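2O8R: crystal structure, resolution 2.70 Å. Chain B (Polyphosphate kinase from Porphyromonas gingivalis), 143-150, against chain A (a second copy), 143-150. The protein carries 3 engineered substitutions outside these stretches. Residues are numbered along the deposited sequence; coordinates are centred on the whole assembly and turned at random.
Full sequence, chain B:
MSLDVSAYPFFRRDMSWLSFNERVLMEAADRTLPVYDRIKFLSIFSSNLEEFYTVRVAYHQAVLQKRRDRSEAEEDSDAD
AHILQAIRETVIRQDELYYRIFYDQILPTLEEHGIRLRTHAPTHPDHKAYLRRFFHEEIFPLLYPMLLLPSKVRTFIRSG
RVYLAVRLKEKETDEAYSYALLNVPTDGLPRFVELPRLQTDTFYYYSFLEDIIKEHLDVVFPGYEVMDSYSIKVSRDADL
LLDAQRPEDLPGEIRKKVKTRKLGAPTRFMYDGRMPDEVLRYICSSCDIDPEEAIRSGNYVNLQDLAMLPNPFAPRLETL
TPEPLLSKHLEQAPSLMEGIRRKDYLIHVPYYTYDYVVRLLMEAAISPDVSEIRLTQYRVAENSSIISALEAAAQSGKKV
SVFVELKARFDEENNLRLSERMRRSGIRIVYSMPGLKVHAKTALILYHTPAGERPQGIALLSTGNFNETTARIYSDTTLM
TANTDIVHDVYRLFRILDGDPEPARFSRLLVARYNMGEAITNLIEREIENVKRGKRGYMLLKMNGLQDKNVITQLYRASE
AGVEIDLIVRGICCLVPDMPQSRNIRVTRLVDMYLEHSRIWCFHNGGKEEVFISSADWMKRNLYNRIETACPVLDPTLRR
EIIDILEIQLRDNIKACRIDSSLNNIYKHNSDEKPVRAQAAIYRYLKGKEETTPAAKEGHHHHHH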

# COMPACT_ATOMS: atom_id res chain seq x y z
N LEU B 143 -15.22 7.50 -15.00
CA LEU B 143 -16.03 7.02 -16.12
C LEU B 143 -15.33 7.17 -17.46
O LEU B 143 -14.62 8.16 -17.68
CB LEU B 143 -17.37 7.75 -16.17
CG LEU B 143 -18.36 7.46 -15.03
CD1 LEU B 143 -19.71 8.05 -15.36
CD2 LEU B 143 -18.51 5.96 -14.77
N TYR B 144 -15.53 6.20 -18.35
CA TYR B 144 -15.06 6.34 -19.73
C TYR B 144 -16.21 6.18 -20.72
O TYR B 144 -16.40 5.11 -21.28
CB TYR B 144 -13.99 5.31 -20.07
CG TYR B 144 -12.73 5.32 -19.24
CD1 TYR B 144 -11.68 6.18 -19.54
CD2 TYR B 144 -12.55 4.41 -18.19
CE1 TYR B 144 -10.50 6.17 -18.80
CE2 TYR B 144 -11.37 4.38 -17.46
CZ TYR B 144 -10.35 5.26 -17.76
OH TYR B 144 -9.18 5.24 -17.04
N PRO B 145 -16.98 7.25 -20.94
CA PRO B 145 -18.11 7.12 -21.86
C PRO B 145 -17.63 6.92 -23.30
O PRO B 145 -16.97 7.80 -23.87
CB PRO B 145 -18.84 8.46 -21.73
CG PRO B 145 -18.26 9.13 -20.52
CD PRO B 145 -16.86 8.62 -20.41
N MSE B 146 -17.96 5.76 -23.86
CA MSE B 146 -17.61 5.44 -25.24
C MSE B 146 -18.87 5.21 -26.05
O MSE B 146 -19.67 4.33 -25.73
CB MSE B 146 -16.77 4.17 -25.28
CG MSE B 146 -15.65 4.11 -24.28
SE MSE B 146 -15.18 2.27 -23.87
CE MSE B 146 -16.43 1.87 -22.41
N LEU B 147 -19.07 6.01 -27.10
CA LEU B 147 -20.13 5.74 -28.08
C LEU B 147 -19.77 4.48 -28.85
O LEU B 147 -18.65 4.37 -29.35
CB LEU B 147 -20.31 6.91 -29.07
CG LEU B 147 -20.49 8.30 -28.49
CD1 LEU B 147 -20.23 9.41 -29.53
CD2 LEU B 147 -21.86 8.46 -27.86
N LEU B 148 -20.70 3.54 -28.92
CA LEU B 148 -20.51 2.33 -29.71
C LEU B 148 -20.70 2.58 -31.22
O LEU B 148 -21.81 2.86 -31.67
CB LEU B 148 -21.44 1.23 -29.22
CG LEU B 148 -21.10 0.62 -27.86
CD1 LEU B 148 -22.13 -0.42 -27.42
CD2 LEU B 148 -19.73 -0.01 -27.90
N LEU B 149 -19.60 2.47 -31.99
CA LEU B 149 -19.62 2.55 -33.46
C LEU B 149 -18.97 1.30 -34.06
O LEU B 149 -17.88 1.38 -34.63
CB LEU B 149 -18.89 3.79 -33.95
CG LEU B 149 -19.67 5.09 -34.09
CD1 LEU B 149 -20.07 5.66 -32.74
CD2 LEU B 149 -18.85 6.12 -34.88
N PRO B 150 -19.69 0.16 -34.02
CA PRO B 150 -19.23 -1.23 -34.06
C PRO B 150 -18.07 -1.54 -35.01
O PRO B 150 -17.13 -2.24 -34.60
CB PRO B 150 -20.49 -2.00 -34.49
CG PRO B 150 -21.51 -0.95 -34.85
CD PRO B 150 -21.16 0.22 -34.01
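Chain A, residues 143-150: LYPMLLLP

The same segment of chain A crosses that of chain B in a nearly symmetric contact, made by residues 144 to 147 and 149. Both segments are extended from residue 143 to residue 149: a short strand includes B:Met146 and B:Leu147, and another A:Met146 and A:Leu147, and B:Tyr144 and B:Leu149 (-123/82 and -124/74) and A:Tyr144 and A:Leu149 (-137/89 and -116/88) also have extended phi/psi values. The end-to-end vectors from CA of residue 144 to CA of residue 149 are 71° apart, so the segments cross rather than run alongside each other. The register locates the crossing: CA of B:Met146 lies 4.8 Å from CA of A:Met146, and CA of B:Tyr144 lies 6.4 Å from CA of A:Tyr144. No hydrogen bond links the two stretches, strands included; packing, mostly of side chains but also against the carbonyl oxygens of B:Pro145 and A:Pro145, buries 531 Å² in total.

The tyrosine pair is a flat, face-to-face part of the fit. A:Tyr144, with chi1 at -64° (m), lays its ring on that of B:Tyr144, chi1 -59° (m). The planes differ by 8° and the centroids are 4.0 Å apart, the geometry of an offset stack; the closest atoms are CD2 of B:Tyr144 and CD2 of A:Tyr144, at 3.4 Å. Each ring thus has one face covered by its counterpart.

The selenomethionines fill the space at the ring edges. CE of A:Met146 sits 3.7 Å from CD1 of B:Tyr144, near the plane of that ring, and atom SE of A:Met146 is 5.2 Å from the ring centroid, 89° off the normal. The reciprocal contact has CE of B:Met146 3.7 Å from CD1 of A:Tyr144, with SE of B:Met146 5.2 Å from the centroid and 80° off the normal. SE of A:Met146 also lies 4.2 Å from CD of B:Pro145, and SE of B:Met146 4.1 Å from CD of A:Pro145, so each selenium sits in a hollow between the partner's tyrosine ring edge and its proline. Closer to the backbone, CG of A:Met146 approaches O of B:Pro145 at 3.4 Å, while CG of B:Met146 reaches O of A:Pro145 at 3.2 Å. These are close carbon-to-oxygen packing contacts. CG of B:Met146 and CG of A:Met146 meet at 3.8 Å, leaving little room between the side chains at the crossing.

Beyond the crossing, the leucines pair reciprocally. The CA-to-CB bonds of B:Leu147 and A:Leu147 point sideways, but their side-chain ends come nearer the other stretch; those of B:Leu149 and A:Leu149 point toward it. CD1 of B:Leu147 packs 3.9 Å from CD2 of A:Leu149, and CD2 of B:Leu149 packs 3.8 Å from CD1 of A:Leu147. The intervening B:Leu148 and A:Leu148 have CA-to-CB bonds directed away and make no contact across the stretches.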

# COMPACT_ATOMS: atom_id res chain seq x y z
N LEU A 143 -7.87 -0.59 -22.51
CA LEU A 143 -8.19 0.65 -23.19
C LEU A 143 -9.67 1.00 -23.10
O LEU A 143 -10.52 0.14 -22.88
CB LEU A 143 -7.79 0.53 -24.66
CG LEU A 143 -6.43 1.08 -25.11
CD1 LEU A 143 -5.42 1.08 -24.00
CD2 LEU A 143 -5.91 0.30 -26.32
N TYR A 144 -9.98 2.28 -23.26
CA TYR A 144 -11.34 2.73 -23.42
C TYR A 144 -11.36 3.76 -24.53
O TYR A 144 -11.19 4.94 -24.27
CB TYR A 144 -11.85 3.36 -22.14
CG TYR A 144 -11.93 2.41 -20.99
CD1 TYR A 144 -13.10 1.75 -20.70
CD2 TYR A 144 -10.83 2.20 -20.16
CE1 TYR A 144 -13.19 0.88 -19.61
CE2 TYR A 144 -10.90 1.34 -19.08
CZ TYR A 144 -12.07 0.68 -18.81
OH TYR A 144 -12.12 -0.18 -17.74
N PRO A 145 -11.55 3.31 -25.79
CA PRO A 145 -11.51 4.24 -26.92
C PRO A 145 -12.69 5.16 -26.87
O PRO A 145 -13.84 4.71 -26.90
CB PRO A 145 -11.60 3.33 -28.14
CG PRO A 145 -11.29 1.95 -27.62
CD PRO A 145 -11.79 1.92 -26.23
N MSE A 146 -12.42 6.45 -26.73
CA MSE A 146 -13.47 7.43 -26.59
C MSE A 146 -13.45 8.44 -27.71
O MSE A 146 -12.56 9.30 -27.75
CB MSE A 146 -13.34 8.17 -25.27
CG MSE A 146 -13.60 7.28 -24.07
SE MSE A 146 -13.19 8.22 -22.42
CE MSE A 146 -11.24 8.27 -22.54
N LEU A 147 -14.42 8.31 -28.62
CA LEU A 147 -14.70 9.36 -29.59
C LEU A 147 -15.19 10.58 -28.84
O LEU A 147 -15.98 10.48 -27.91
CB LEU A 147 -15.76 8.91 -30.58
CG LEU A 147 -15.27 8.34 -31.90
CD1 LEU A 147 -16.17 7.18 -32.35
CD2 LEU A 147 -15.23 9.45 -32.94
N LEU A 148 -14.68 11.74 -29.25
CA LEU A 148 -15.04 13.00 -28.65
C LEU A 148 -16.07 13.71 -29.51
O LEU A 148 -15.74 14.23 -30.58
CB LEU A 148 -13.79 13.87 -28.52
CG LEU A 148 -12.71 13.39 -27.56
CD1 LEU A 148 -11.51 14.31 -27.70
CD2 LEU A 148 -13.24 13.37 -26.11
N LEU A 149 -17.32 13.70 -29.07
CA LEU A 149 -18.36 14.51 -29.70
C LEU A 149 -18.82 15.53 -28.65
O LEU A 149 -19.78 15.28 -27.93
CB LEU A 149 -19.51 13.65 -30.21
CG LEU A 149 -19.42 13.11 -31.65
CD1 LEU A 149 -18.18 12.24 -31.88
CD2 LEU A 149 -20.67 12.32 -32.02
N PRO A 150 -18.12 16.68 -28.60
CA PRO A 150 -18.04 17.65 -27.50
C PRO A 150 -19.37 18.05 -26.86
O PRO A 150 -19.53 17.93 -25.64
CB PRO A 150 -17.37 18.87 -28.15
CG PRO A 150 -17.44 18.63 -29.63
CD PRO A 150 -17.35 17.14 -29.76